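Local coordinates for protein autolysin E (Staphylococcus aureus, PDB 4PI8) that probably cleaves the glycan strands of bacterial peptidoglycan as an N-acetylglucosaminidase-type autolysin, here a catalytic mutant with a NAG-NAM disaccharide bound, at residues V63-S68 with V96-L101; G123-Y128 with K150-S155; A105-G110 with D202-L207; D6-F11 with N185-A190. The protein carries 1 engineered substitution. All blocks are in the same frame, centred on the assembly; numbering follows the deposited sequence.

Contact 1 of 4, residues V63-S68 with V96-L101; sequences VPMSES and VNVIYL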
loop_
_atom_site.group_PDB
_atom_site.type_symbol
_atom_site.label_atom_id
_atom_site.label_comp_id
_atom_site.label_asym_id
_atom_site.label_seq_id
_atom_site.Cartn_x
_atom_site.Cartn_y
_atom_site.Cartn_z
ATOM N N VAL A 63 -0.165 -11.205 11.964
ATOM C CA VAL A 63 0.722 -12.337 11.831
ATOM C C VAL A 63 1.664 -12.414 13.046
ATOM O O VAL A 63 2.035 -11.401 13.651
ATOM C CB VAL A 63 1.530 -12.374 10.520
ATOM C CG1 VAL A 63 0.607 -12.670 9.359
ATOM C CG2 VAL A 63 2.318 -11.111 10.331
ATOM N N PRO A 64 2.075 -13.637 13.406
ATOM C CA PRO A 64 2.933 -13.865 14.546
ATOM C C PRO A 64 4.378 -13.610 14.215
ATOM O O PRO A 64 5.141 -14.513 13.896
ATOM C CB PRO A 64 2.651 -15.347 14.886
ATOM C CG PRO A 64 2.404 -15.991 13.591
ATOM C CD PRO A 64 1.601 -14.921 12.824
ATOM N N MET A 65 4.747 -12.349 14.299
ATOM C CA MET A 65 6.112 -11.870 14.057
ATOM C C MET A 65 6.572 -11.106 15.256
ATOM O O MET A 65 5.976 -10.106 15.619
ATOM C CB MET A 65 6.180 -10.961 12.793
ATOM C CG MET A 65 5.980 -11.726 11.504
ATOM S SD MET A 65 7.428 -12.649 10.924
ATOM C CE MET A 65 8.387 -11.263 10.325
ATOM N N SER A 66 7.656 -11.533 15.867
ATOM C CA SER A 66 8.240 -10.801 16.964
ATOM C C SER A 66 9.011 -9.561 16.510
ATOM O O SER A 66 9.332 -9.425 15.302
ATOM C CB SER A 66 9.238 -11.677 17.716
ATOM O OG SER A 66 10.344 -11.965 16.873
ATOM N N GLU A 67 9.358 -8.660 17.436
ATOM C CA GLU A 67 10.170 -7.481 17.096
ATOM C C GLU A 67 11.466 -7.904 16.427
ATOM O O GLU A 67 11.923 -7.276 15.477
ATOM C CB GLU A 67 10.375 -6.569 18.341
ATOM C CG GLU A 67 11.323 -5.360 18.132
ATOM C CD GLU A 67 11.379 -4.425 19.328
ATOM O OE1 GLU A 67 12.489 -3.940 19.625
ATOM O OE2 GLU A 67 10.329 -4.159 19.966
ATOM N N SER A 68 12.074 -8.957 16.930
ATOM C CA SER A 68 13.343 -9.415 16.359
ATOM C C SER A 68 13.158 -9.892 14.915
ATOM O O SER A 68 13.966 -9.535 14.042
ATOM C CB SER A 68 14.043 -10.461 17.199
ATOM O OG SER A 68 13.284 -11.613 17.250
ATOM N N VAL A 96 -3.509 -4.599 11.621
ATOM C CA VAL A 96 -2.982 -4.509 10.249
ATOM C C VAL A 96 -1.806 -5.482 10.158
ATOM O O VAL A 96 -0.854 -5.381 10.951
ATOM C CB VAL A 96 -2.485 -3.132 9.946
ATOM C CG1 VAL A 96 -1.887 -3.051 8.558
ATOM C CG2 VAL A 96 -3.611 -2.092 9.997
ATOM N N ASN A 97 -1.874 -6.400 9.215
ATOM C CA ASN A 97 -0.809 -7.430 8.984
ATOM C C ASN A 97 0.570 -6.777 8.894
ATOM O O ASN A 97 0.756 -5.945 8.003
ATOM C CB ASN A 97 -1.206 -8.217 7.758
ATOM C CG ASN A 97 -0.234 -9.297 7.371
ATOM O OD1 ASN A 97 0.985 -9.071 7.306
ATOM N ND2 ASN A 97 -0.737 -10.416 6.915
ATOM N N VAL A 98 1.490 -7.124 9.775
ATOM C CA VAL A 98 2.747 -6.371 9.823
ATOM C C VAL A 98 3.648 -6.716 8.637
ATOM O O VAL A 98 4.481 -5.870 8.236
ATOM C CB VAL A 98 3.523 -6.576 11.164
ATOM C CG1 VAL A 98 4.146 -7.974 11.263
ATOM C CG2 VAL A 98 4.514 -5.480 11.405
ATOM N N ILE A 99 3.520 -7.921 8.101
ATOM C CA ILE A 99 4.316 -8.248 6.913
ATOM C C ILE A 99 3.854 -7.402 5.712
ATOM O O ILE A 99 4.670 -6.907 4.919
ATOM C CB ILE A 99 4.375 -9.727 6.646
ATOM C CG1 ILE A 99 5.242 -10.445 7.686
ATOM C CG2 ILE A 99 4.862 -10.015 5.240
ATOM C CD1 ILE A 99 5.198 -11.950 7.643
ATOM N N TYR A 100 2.538 -7.249 5.557
ATOM C CA TYR A 100 1.998 -6.350 4.575
ATOM C C TYR A 100 2.511 -4.957 4.828
ATOM O O TYR A 100 2.982 -4.284 3.894
ATOM C CB TYR A 100 0.452 -6.391 4.618
ATOM C CG TYR A 100 -0.132 -5.097 4.133
ATOM C CD1 TYR A 100 0.027 -4.671 2.830
ATOM C CD2 TYR A 100 -0.732 -4.221 5.035
ATOM C CE1 TYR A 100 -0.396 -3.431 2.438
ATOM C CE2 TYR A 100 -1.193 -2.979 4.651
ATOM C CZ TYR A 100 -0.953 -2.565 3.373
ATOM O OH TYR A 100 -1.336 -1.282 3.015
ATOM N N LEU A 101 2.464 -4.475 6.073
ATOM C CA LEU A 101 2.811 -3.099 6.359
ATOM C C LEU A 101 4.277 -2.817 6.003
ATOM O O LEU A 101 4.596 -1.789 5.357
ATOM C CB LEU A 101 2.554 -2.759 7.820
ATOM C CG LEU A 101 2.405 -1.313 8.191
ATOM C CD1 LEU A 101 1.253 -0.621 7.479
ATOM C CD2 LEU A 101 2.266 -1.250 9.701
#
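Val63 and Met65 pack on Asn97, Val98 and Ile99 in a buried, mainly apolar contact. It lies where the loop before helix 67-74 meets the first turn of helix 98-108. The loop turns at Pro64, the centre of an inverse gamma turn. Val63 and Met65, either side of it in sequence, both point toward residues 96-101, while Pro64 points away.

Val63 uses both of its methyls. CG1 lies beside the backbone N, anti to the carbonyl carbon (chi1 -70°), and meets the amide of Asn97, with CG1 to ND2 at 3.6 Å. CG2 meets Val98 and Ile99, and lies 3.7 Å from Val98 CG1. The same methyl lies 4.0 Å from Ile99 CG1. Val98 CG1 is shared, since Met65 CB sits 3.9 Å from it. The bent thioether chain of Met65 crosses Ile99 at about a right angle, and its CG is 3.9 Å from Ile99 CD1. SD also lies close to that methyl.

Asn97 is the N-cap of helix 98-108. Its OD1 accepts from Tyr100 N at 3.0 Å in a nearly straight bond (168°), with the donor above the carbonyl plane. A weak bond from Ile99 N ends on the same oxygen. Its ND2 donates to Tyr212 OH. The amide is thus bonded through both its oxygen and its nitrogen. Gln91 OE1 ties the segments together by accepting from Val63 N and Val98 N.

Helix 200-215 adjoins the same cluster: Tyr212 touches Val63 and Ile99, and Phe215 touches Met65. Helix 84-94 places Phe87 against Val98.

Contact 2 of 4, residues G123-Y128 with K150-S155; sequences GKKRYY and KEQWTS
Tyr127, at the end of strand 125-127, lies against the loop 151-155 that joins helices 147-150 and 156-172. Its CG stands anti to the carbonyl carbon (chi1 -62°). CB is 3.9 Å from Trp153 O, and CD1 stays near the same oxygen. CE1 comes to 3.6 Å from Thr154 CG2; these two side chains lie side by side and point the same way. At the tip, OH reaches the end of the Gln152 side chain, which sits at the ring edge.

The backbones are joined by one direct hydrogen bond. Tyr128 N donates to Trp153 O at 2.9 Å, and the donor lies nearly along the C=O axis. Tyr127 CA approaches that oxygen in a CA-H...O contact of 3.2 Å. A second such contact runs the other way, from Thr154 CA to Arg126 O. Water 1 adds a bridge: it accepts from Arg126 N and donates to Thr154 O.

Tyr128 packs beside Ser155, with CD1 3.5 Å from Ser155 C. The backbone O of Tyr128 lies in plane at the edge of the Trp153 indole, 3.4 Å from CE3. The Lys125 chain crosses Thr154 obliquely, with CD 4.0 Å from Thr154 CG2.

The loop is shaped by a Schellman motif at Gln152 and an inverse gamma turn at Trp153. Ser155 then caps helix 156-172 through Lys158 N. Tyr128 also touches Pro156 and Ala159 of that helix, while Tyr127 touches Glu149 of helix 147-150. Strand 125-127 pairs with strand 120-122 in a two-stranded antiparallel hairpin.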
loop_
_atom_site.group_PDB
_atom_site.type_symbol
_atom_site.label_atom_id
_atom_site.label_comp_id
_atom_site.label_asym_id
_atom_site.label_seq_id
_atom_site.Cartn_x
_atom_site.Cartn_y
_atom_site.Cartn_z
ATOM N N GLY A 123 9.791 24.684 7.868
ATOM C CA GLY A 123 10.186 25.397 9.091
ATOM C C GLY A 123 11.067 24.546 10.007
ATOM O O GLY A 123 12.066 23.992 9.555
ATOM N N LYS A 124 10.718 24.462 11.280
ATOM C CA LYS A 124 11.520 23.722 12.251
ATOM C C LYS A 124 11.236 22.219 12.143
ATOM O O LYS A 124 11.924 21.405 12.749
ATOM C CB LYS A 124 11.189 24.157 13.693
ATOM C CG LYS A 124 11.336 25.655 13.996
ATOM C CD LYS A 124 12.803 26.098 14.037
ATOM C CE LYS A 124 12.909 27.559 14.527
ATOM N NZ LYS A 124 14.283 27.935 14.967
ATOM N N LYS A 125 10.169 21.855 11.431
ATOM C CA LYS A 125 9.750 20.430 11.343
ATOM C C LYS A 125 10.084 19.774 10.007
ATOM O O LYS A 125 10.311 20.413 8.978
ATOM C CB LYS A 125 8.247 20.368 11.563
ATOM C CG LYS A 125 7.823 20.711 12.983
ATOM C CD LYS A 125 6.312 20.865 13.087
ATOM C CE LYS A 125 5.901 21.924 14.105
ATOM N NZ LYS A 125 4.439 22.184 14.025
ATOM N N ARG A 126 10.059 18.450 10.017
ATOM C CA ARG A 126 10.237 17.627 8.822
ATOM C C ARG A 126 9.116 16.631 8.858
ATOM O O ARG A 126 8.783 16.111 9.929
ATOM C CB ARG A 126 11.583 16.902 8.853
ATOM C CG ARG A 126 12.003 16.220 7.579
ATOM C CD ARG A 126 13.509 15.974 7.601
ATOM N NE ARG A 126 14.164 17.082 8.274
ATOM C CZ ARG A 126 15.005 17.944 7.706
ATOM N NH1 ARG A 126 15.333 17.837 6.427
ATOM N NH2 ARG A 126 15.500 18.939 8.432
ATOM N N TYR A 127 8.493 16.423 7.686
ATOM C CA TYR A 127 7.382 15.465 7.553
ATOM C C TYR A 127 7.823 14.271 6.756
ATOM O O TYR A 127 8.594 14.337 5.820
ATOM C CB TYR A 127 6.183 16.152 6.902
ATOM C CG TYR A 127 5.676 17.306 7.746
ATOM C CD1 TYR A 127 4.871 17.104 8.833
ATOM C CD2 TYR A 127 6.085 18.608 7.487
ATOM C CE1 TYR A 127 4.457 18.152 9.649
ATOM C CE2 TYR A 127 5.653 19.668 8.276
ATOM C CZ TYR A 127 4.854 19.443 9.348
ATOM O OH TYR A 127 4.389 20.486 10.142
ATOM N N TYR A 128 7.286 13.093 7.193
ATOM C CA TYR A 128 7.645 11.776 6.625
ATOM C C TYR A 128 6.367 11.105 6.146
ATOM O O TYR A 128 5.303 11.363 6.636
ATOM C CB TYR A 128 8.311 10.906 7.726
ATOM C CG TYR A 128 9.626 11.525 8.200
ATOM C CD1 TYR A 128 9.597 12.475 9.209
ATOM C CD2 TYR A 128 10.804 11.152 7.647
ATOM C CE1 TYR A 128 10.800 13.053 9.633
ATOM C CE2 TYR A 128 12.023 11.716 8.046
ATOM C CZ TYR A 128 11.970 12.686 9.046
ATOM O OH TYR A 128 13.168 13.259 9.505
ATOM N N LYS A 150 -0.851 17.680 7.582
ATOM C CA LYS A 150 -2.100 17.740 8.302
ATOM C C LYS A 150 -2.156 16.832 9.514
ATOM O O LYS A 150 -2.673 17.226 10.561
ATOM C CB LYS A 150 -3.264 17.415 7.344
ATOM C CG LYS A 150 -4.641 17.344 7.990
ATOM C CD LYS A 150 -5.743 17.500 6.941
ATOM C CE LYS A 150 -7.122 17.179 7.510
ATOM N NZ LYS A 150 -7.389 15.718 7.426
ATOM N N GLU A 151 -1.611 15.617 9.380
ATOM C CA GLU A 151 -1.628 14.649 10.461
ATOM C C GLU A 151 -0.383 14.720 11.358
ATOM O O GLU A 151 -0.249 13.907 12.262
ATOM C CB GLU A 151 -1.754 13.206 9.919
ATOM C CG GLU A 151 -3.037 12.853 9.208
ATOM C CD GLU A 151 -4.290 13.300 9.917
ATOM O OE1 GLU A 151 -4.473 13.036 11.124
ATOM O OE2 GLU A 151 -5.108 13.943 9.241
ATOM N N GLN A 152 0.511 15.645 11.048
ATOM C CA GLN A 152 1.707 15.967 11.813
ATOM C C GLN A 152 2.588 14.734 11.954
ATOM O O GLN A 152 3.000 14.317 13.075
ATOM C CB GLN A 152 1.345 16.593 13.174
ATOM C CG GLN A 152 0.840 18.034 13.042
ATOM C CD GLN A 152 1.901 18.982 12.444
ATOM O OE1 GLN A 152 1.712 19.558 11.366
ATOM N NE2 GLN A 152 3.019 19.149 13.149
ATOM N N TRP A 153 2.858 14.118 10.816
ATOM C CA TRP A 153 3.815 13.006 10.771
ATOM C C TRP A 153 5.207 13.582 10.740
ATOM O O TRP A 153 5.935 13.561 9.750
ATOM C CB TRP A 153 3.611 12.098 9.549
ATOM C CG TRP A 153 2.243 11.416 9.587
ATOM C CD1 TRP A 153 1.407 11.260 10.646
ATOM C CD2 TRP A 153 1.632 10.749 8.481
ATOM N NE1 TRP A 153 0.253 10.573 10.257
ATOM C CE2 TRP A 153 0.386 10.279 8.921
ATOM C CE3 TRP A 153 1.999 10.592 7.146
ATOM C CZ2 TRP A 153 -0.484 9.611 8.058
ATOM C CZ3 TRP A 153 1.120 9.915 6.302
ATOM C CH2 TRP A 153 -0.095 9.476 6.781
ATOM N N THR A 154 5.619 14.040 11.912
ATOM C CA THR A 154 6.880 14.752 12.108
ATOM C C THR A 154 8.070 13.906 12.484
ATOM O O THR A 154 9.158 14.392 12.743
ATOM C CB THR A 154 6.694 15.835 13.229
ATOM O OG1 THR A 154 6.211 15.222 14.415
ATOM C CG2 THR A 154 5.724 16.899 12.806
ATOM N N SER A 155 7.926 12.569 12.464
ATOM C CA SER A 155 8.999 11.655 12.680
ATOM C C SER A 155 8.741 10.351 11.884
ATOM O O SER A 155 7.565 10.086 11.555
ATOM C CB SER A 155 9.114 11.288 14.149
ATOM O OG SER A 155 8.037 10.475 14.598
HETATM O O HOH W 1 9.896 17.165 12.580
#

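Contact 3 of 4, residues A105-G110 with D202-L207; sequences ALVATG and DKIAKL. Engineered in segment 105-110: Ala108 (natural residue Glu).
Val107 presents CG2 to helix 200-215 because this methyl stands anti to the carbonyl carbon, while CG1 is anti to the backbone N (chi1 167°). On the facing helix, Ile204 carries CG1 anti to its own carbonyl carbon (chi1 -63°), and this atom meets the valine. Val107 CG2 is 3.9 Å from Ile204 CG1, and the two side chains cross at about a right angle.

The same methyl has two further neighbours. Leu207 CD1 lies 3.9 Å from Val107 CG2. Lys203 CB is a little farther off, 4.1 Å from Val107 CG2. Val107 CG2 thus touches Lys203, Ile204 and Leu207, and Lys203 and Leu207 lie one turn apart. Leu207 CD1 also touches Leu106, 3.9 Å from its CB. The contact is apolar and modest in area. The Lys203 chain runs extended beyond CG and leads away to salt bridges with Asp197 and Glu28.

Thr109 OG1 donates to Ala105 O at 2.7 Å, from above the carbonyl plane. The same hydroxyl is also bonded to Gly112 N. Ala108, next to Val107, is engineered. It replaces the catalytic Glu, so the contact sits beside the catalytic position.

Earlier in helix 98-108, Ser103 touches both Ile204 and Leu207, and His104 touches Ile204. Helix 179-184 adds Leu179, which packs on Ile204.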
loop_
_atom_site.group_PDB
_atom_site.type_symbol
_atom_site.label_atom_id
_atom_site.label_comp_id
_atom_site.label_asym_id
_atom_site.label_seq_id
_atom_site.Cartn_x
_atom_site.Cartn_y
_atom_site.Cartn_z
ATOM N N ALA A 105 5.637 -0.413 2.929
ATOM C CA ALA A 105 6.609 0.669 3.187
ATOM C C ALA A 105 7.821 0.473 2.360
ATOM O O ALA A 105 8.375 1.514 1.862
ATOM C CB ALA A 105 6.957 0.715 4.662
ATOM N N LEU A 106 8.316 -0.735 2.180
ATOM C CA LEU A 106 9.532 -0.955 1.382
ATOM C C LEU A 106 9.293 -0.579 -0.074
ATOM O O LEU A 106 10.155 0.066 -0.698
ATOM C CB LEU A 106 9.994 -2.378 1.496
ATOM C CG LEU A 106 10.520 -2.794 2.864
ATOM C CD1 LEU A 106 10.771 -4.301 2.967
ATOM C CD2 LEU A 106 11.798 -1.991 3.218
ATOM N N VAL A 107 8.173 -0.957 -0.658
ATOM C CA VAL A 107 7.838 -0.527 -2.041
ATOM C C VAL A 107 7.735 0.967 -2.118
ATOM O O VAL A 107 8.323 1.607 -3.067
ATOM C CB VAL A 107 6.548 -1.262 -2.494
ATOM C CG1 VAL A 107 5.923 -0.661 -3.792
ATOM C CG2 VAL A 107 6.854 -2.751 -2.620
ATOM N N ALA A 108 7.047 1.609 -1.220
ATOM C CA ALA A 108 6.786 3.038 -1.276
ATOM C C ALA A 108 8.028 3.906 -0.996
ATOM O O ALA A 108 7.990 5.088 -1.344
ATOM C CB ALA A 108 5.715 3.421 -0.332
ATOM N N THR A 109 9.035 3.379 -0.345
ATOM C CA THR A 109 10.194 4.170 0.059
ATOM C C THR A 109 11.465 3.745 -0.648
ATOM O O THR A 109 12.576 4.134 -0.249
ATOM C CB THR A 109 10.433 4.050 1.586
ATOM O OG1 THR A 109 10.752 2.717 1.970
ATOM C CG2 THR A 109 9.267 4.608 2.346
ATOM N N GLY A 110 11.377 2.814 -1.610
ATOM C CA GLY A 110 12.593 2.358 -2.232
ATOM C C GLY A 110 13.469 1.622 -1.292
ATOM O O GLY A 110 14.651 1.914 -1.117
ATOM N N ASP A 202 1.208 -6.322 -7.217
ATOM C CA ASP A 202 2.187 -7.395 -7.451
ATOM C C ASP A 202 3.486 -7.098 -6.730
ATOM O O ASP A 202 4.103 -8.043 -6.210
ATOM C CB ASP A 202 2.454 -7.492 -8.958
ATOM C CG ASP A 202 1.201 -7.739 -9.716
ATOM O OD1 ASP A 202 0.709 -8.871 -9.692
ATOM O OD2 ASP A 202 0.638 -6.789 -10.255
ATOM N N LYS A 203 3.932 -5.876 -6.729
ATOM C CA LYS A 203 5.207 -5.531 -6.088
ATOM C C LYS A 203 5.126 -5.791 -4.578
ATOM O O LYS A 203 6.053 -6.394 -3.975
ATOM C CB LYS A 203 5.612 -4.116 -6.331
ATOM C CG LYS A 203 5.874 -3.832 -7.815
ATOM C CD LYS A 203 6.010 -2.330 -8.095
ATOM C CE LYS A 203 6.424 -2.078 -9.549
ATOM N NZ LYS A 203 6.469 -0.640 -9.838
ATOM N N ILE A 204 4.062 -5.395 -3.934
ATOM C CA ILE A 204 3.930 -5.593 -2.486
ATOM C C ILE A 204 3.779 -7.080 -2.215
ATOM O O ILE A 204 4.391 -7.632 -1.287
ATOM C CB ILE A 204 2.726 -4.748 -1.940
ATOM C CG1 ILE A 204 3.003 -3.271 -2.155
ATOM C CG2 ILE A 204 2.536 -5.058 -0.474
ATOM C CD1 ILE A 204 1.847 -2.390 -1.823
ATOM N N ALA A 205 2.954 -7.757 -3.001
ATOM C CA ALA A 205 2.701 -9.226 -2.818
ATOM C C ALA A 205 4.000 -10.040 -2.943
ATOM O O ALA A 205 4.163 -11.022 -2.193
ATOM C CB ALA A 205 1.663 -9.729 -3.830
ATOM N N LYS A 206 4.885 -9.641 -3.845
ATOM C CA LYS A 206 6.136 -10.396 -4.031
ATOM C C LYS A 206 6.953 -10.354 -2.760
ATOM O O LYS A 206 7.488 -11.369 -2.282
ATOM C CB LYS A 206 6.913 -9.819 -5.182
ATOM C CG LYS A 206 8.184 -10.626 -5.442
ATOM C CD LYS A 206 8.957 -10.170 -6.670
ATOM C CE LYS A 206 9.561 -8.796 -6.485
ATOM N NZ LYS A 206 10.594 -8.710 -5.418
ATOM N N LEU A 207 7.081 -9.189 -2.161
ATOM C CA LEU A 207 7.809 -9.070 -0.910
ATOM C C LEU A 207 7.122 -9.798 0.210
ATOM O O LEU A 207 7.774 -10.436 1.048
ATOM C CB LEU A 207 8.031 -7.606 -0.509
ATOM C CG LEU A 207 8.837 -6.761 -1.486
ATOM C CD1 LEU A 207 9.078 -5.398 -0.859
ATOM C CD2 LEU A 207 10.174 -7.431 -1.851
#

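Contact 4 of 4, residues D6-F11 with N185-A190; sequences DVNYSF and NPENPA
Asp6 and Glu187 lie where the backbones come nearest, with CA atoms 5.4 Å apart. Both segments are irregular. A type I beta turn runs from Asn185 to Asn188, just after helix 179-184, and is closed by Asn188 N bonding to Asn185 O. The N-terminal segment 6-11 passes over this turn and leads into helix 11-18, with Ser10 as N-cap.

Asn8 ND2 donates to Glu187 O at 2.9 Å in a nearly straight hydrogen bond (168°). ND2 lies in the carbonyl plane, on a lone pair, and the oxygen lies close to the Asn8 amide plane. Glu187 CG stands anti to the backbone N (chi1 -171°) and passes Asn8 ND2. The chain runs on extended, and CD comes 3.4 Å from Asp6 CB. Asp6 OD1 is salt-bridged to Arg223, and Asn175 ND2 bonds to Asp6 OD2 and Glu187 OE1. The two carboxylates are not in contact; Arg223 and Asn175 probably offset their like charges.

Tyr9 sets its ring beside Pro189, with CD2 3.4 Å from Pro189 CD. Glu187 O lies in plane at the ring edge. The next residue, Ala190, belongs to the glycan pocket and touches the bound NAG.

Water 2 accepts from Asn8 N and donates to Pro186 O. Water 3 accepts from Asn8 ND2 and donates to Glu187 OE2. Water 4 lies 2.8 Å from Tyr9 OH and accepts from Asn188 ND2.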
loop_
_atom_site.group_PDB
_atom_site.type_symbol
_atom_site.label_atom_id
_atom_site.label_comp_id
_atom_site.label_asym_id
_atom_site.label_seq_id
_atom_site.Cartn_x
_atom_site.Cartn_y
_atom_site.Cartn_z
ATOM N N ASP A 6 -21.100 -7.474 -1.939
ATOM C CA ASP A 6 -20.235 -6.452 -2.522
ATOM C C ASP A 6 -19.841 -6.771 -3.957
ATOM O O ASP A 6 -18.953 -6.108 -4.538
ATOM C CB ASP A 6 -18.994 -6.273 -1.639
ATOM C CG ASP A 6 -18.341 -7.591 -1.279
ATOM O OD1 ASP A 6 -18.587 -8.586 -1.989
ATOM O OD2 ASP A 6 -17.655 -7.692 -0.236
ATOM N N VAL A 7 -20.477 -7.775 -4.576
ATOM C CA VAL A 7 -20.228 -8.083 -5.971
ATOM C C VAL A 7 -21.257 -7.302 -6.791
ATOM O O VAL A 7 -22.454 -7.644 -6.885
ATOM C CB VAL A 7 -20.218 -9.603 -6.286
ATOM C CG1 VAL A 7 -20.084 -9.875 -7.740
ATOM C CG2 VAL A 7 -19.125 -10.306 -5.495
ATOM N N ASN A 8 -20.804 -6.237 -7.399
ATOM C CA ASN A 8 -21.660 -5.244 -8.059
ATOM C C ASN A 8 -21.560 -5.132 -9.544
ATOM O O ASN A 8 -22.565 -4.658 -10.184
ATOM C CB ASN A 8 -21.341 -3.867 -7.464
ATOM C CG ASN A 8 -21.874 -3.674 -6.082
ATOM O OD1 ASN A 8 -22.822 -4.350 -5.645
ATOM N ND2 ASN A 8 -21.276 -2.756 -5.355
ATOM N N TYR A 9 -20.442 -5.482 -10.174
ATOM C CA TYR A 9 -20.153 -5.214 -11.563
ATOM C C TYR A 9 -19.630 -6.469 -12.249
ATOM O O TYR A 9 -18.968 -7.288 -11.613
ATOM C CB TYR A 9 -19.159 -4.071 -11.744
ATOM C CG TYR A 9 -19.704 -2.771 -11.327
ATOM C CD1 TYR A 9 -20.453 -2.025 -12.229
ATOM C CD2 TYR A 9 -19.542 -2.251 -10.058
ATOM C CE1 TYR A 9 -20.960 -0.794 -11.883
ATOM C CE2 TYR A 9 -20.067 -1.001 -9.725
ATOM C CZ TYR A 9 -20.803 -0.294 -10.638
ATOM O OH TYR A 9 -21.325 0.925 -10.251
ATOM N N SER A 10 -19.934 -6.648 -13.538
ATOM C CA SER A 10 -19.257 -7.596 -14.362
ATOM C C SER A 10 -17.816 -7.134 -14.580
ATOM O O SER A 10 -17.470 -5.911 -14.480
ATOM C CB SER A 10 -19.897 -7.757 -15.747
ATOM O OG SER A 10 -19.749 -6.596 -16.509
ATOM N N PHE A 11 -16.935 -8.064 -14.915
ATOM C CA PHE A 11 -15.555 -7.672 -15.242
ATOM C C PHE A 11 -15.491 -6.681 -16.355
ATOM O O PHE A 11 -14.808 -5.676 -16.294
ATOM C CB PHE A 11 -14.727 -8.949 -15.570
ATOM C CG PHE A 11 -13.283 -8.685 -15.842
ATOM C CD1 PHE A 11 -12.462 -8.252 -14.802
ATOM C CD2 PHE A 11 -12.737 -8.760 -17.104
ATOM C CE1 PHE A 11 -11.115 -7.984 -15.013
ATOM C CE2 PHE A 11 -11.402 -8.495 -17.296
ATOM C CZ PHE A 11 -10.595 -8.112 -16.265
ATOM N N ASN A 185 -10.637 -1.678 -6.383
ATOM C CA ASN A 185 -11.959 -1.472 -5.785
ATOM C C ASN A 185 -13.097 -2.048 -6.585
ATOM O O ASN A 185 -13.971 -1.320 -7.071
ATOM C CB ASN A 185 -12.165 0.022 -5.510
ATOM C CG ASN A 185 -13.251 0.292 -4.475
ATOM O OD1 ASN A 185 -13.754 -0.612 -3.812
ATOM N ND2 ASN A 185 -13.535 1.591 -4.284
ATOM N N PRO A 186 -13.157 -3.351 -6.743
ATOM C CA PRO A 186 -14.175 -3.953 -7.611
ATOM C C PRO A 186 -15.596 -3.662 -7.139
ATOM O O PRO A 186 -16.532 -3.709 -8.013
ATOM C CB PRO A 186 -13.865 -5.434 -7.572
ATOM C CG PRO A 186 -12.904 -5.631 -6.479
ATOM C CD PRO A 186 -12.186 -4.347 -6.283
ATOM N N GLU A 187 -15.843 -3.364 -5.895
ATOM C CA GLU A 187 -17.190 -3.012 -5.416
ATOM C C GLU A 187 -17.613 -1.706 -6.022
ATOM O O GLU A 187 -18.830 -1.503 -6.283
ATOM C CB GLU A 187 -17.192 -2.911 -3.916
ATOM C CG GLU A 187 -18.558 -2.770 -3.246
ATOM C CD GLU A 187 -18.511 -2.869 -1.729
ATOM O OE1 GLU A 187 -17.446 -3.017 -1.078
ATOM O OE2 GLU A 187 -19.634 -2.897 -1.123
ATOM N N ASN A 188 -16.688 -0.782 -6.279
ATOM C CA ASN A 188 -16.927 0.556 -6.855
ATOM C C ASN A 188 -15.740 0.926 -7.765
ATOM O O ASN A 188 -14.884 1.722 -7.412
ATOM C CB ASN A 188 -17.155 1.638 -5.808
ATOM C CG ASN A 188 -18.472 1.470 -5.082
ATOM O OD1 ASN A 188 -18.543 0.962 -3.918
ATOM N ND2 ASN A 188 -19.509 1.820 -5.739
ATOM N N PRO A 189 -15.689 0.328 -8.944
ATOM C CA PRO A 189 -14.500 0.436 -9.782
ATOM C C PRO A 189 -14.106 1.856 -10.107
ATOM O O PRO A 189 -14.957 2.721 -10.385
ATOM C CB PRO A 189 -14.896 -0.366 -11.049
ATOM C CG PRO A 189 -15.839 -1.352 -10.575
ATOM C CD PRO A 189 -16.650 -0.647 -9.507
ATOM N N ALA A 190 -12.814 2.132 -10.091
ATOM C CA ALA A 190 -12.204 3.375 -10.473
ATOM C C ALA A 190 -12.349 4.484 -9.461
ATOM O O ALA A 190 -11.965 5.652 -9.754
ATOM C CB ALA A 190 -12.612 3.835 -11.901
HETATM O O HOH W 2 -18.053 -5.998 -8.461
HETATM O O HOH W 3 -21.865 -2.451 -2.349
HETATM O O HOH W 4 -19.389 2.057 -8.527
#

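Overall arrangement
Contacts 1 and 3 share helix 98-108, one at its start and one at its end. Their centres are about 15 Å apart, and they touch where Tyr100 CD1 lies 4.2 Å from Ile204 CG2. Contacts 2 and 4 lie on opposite sides of the chain's centre, with centres about 36 Å apart. Along the chain, contacts 3 and 4 cross. The engineered Ala108, at the site of the catalytic Glu, lies in the 105-110 segment of contact 3. The side chains of Trp153 in contact 2 and Ile204 in contact 3 are about 9 and 10 Å from the muramic acid. In contact 4 the Pro189 side chain is about 9 Å from NAG, which Ala190 touches.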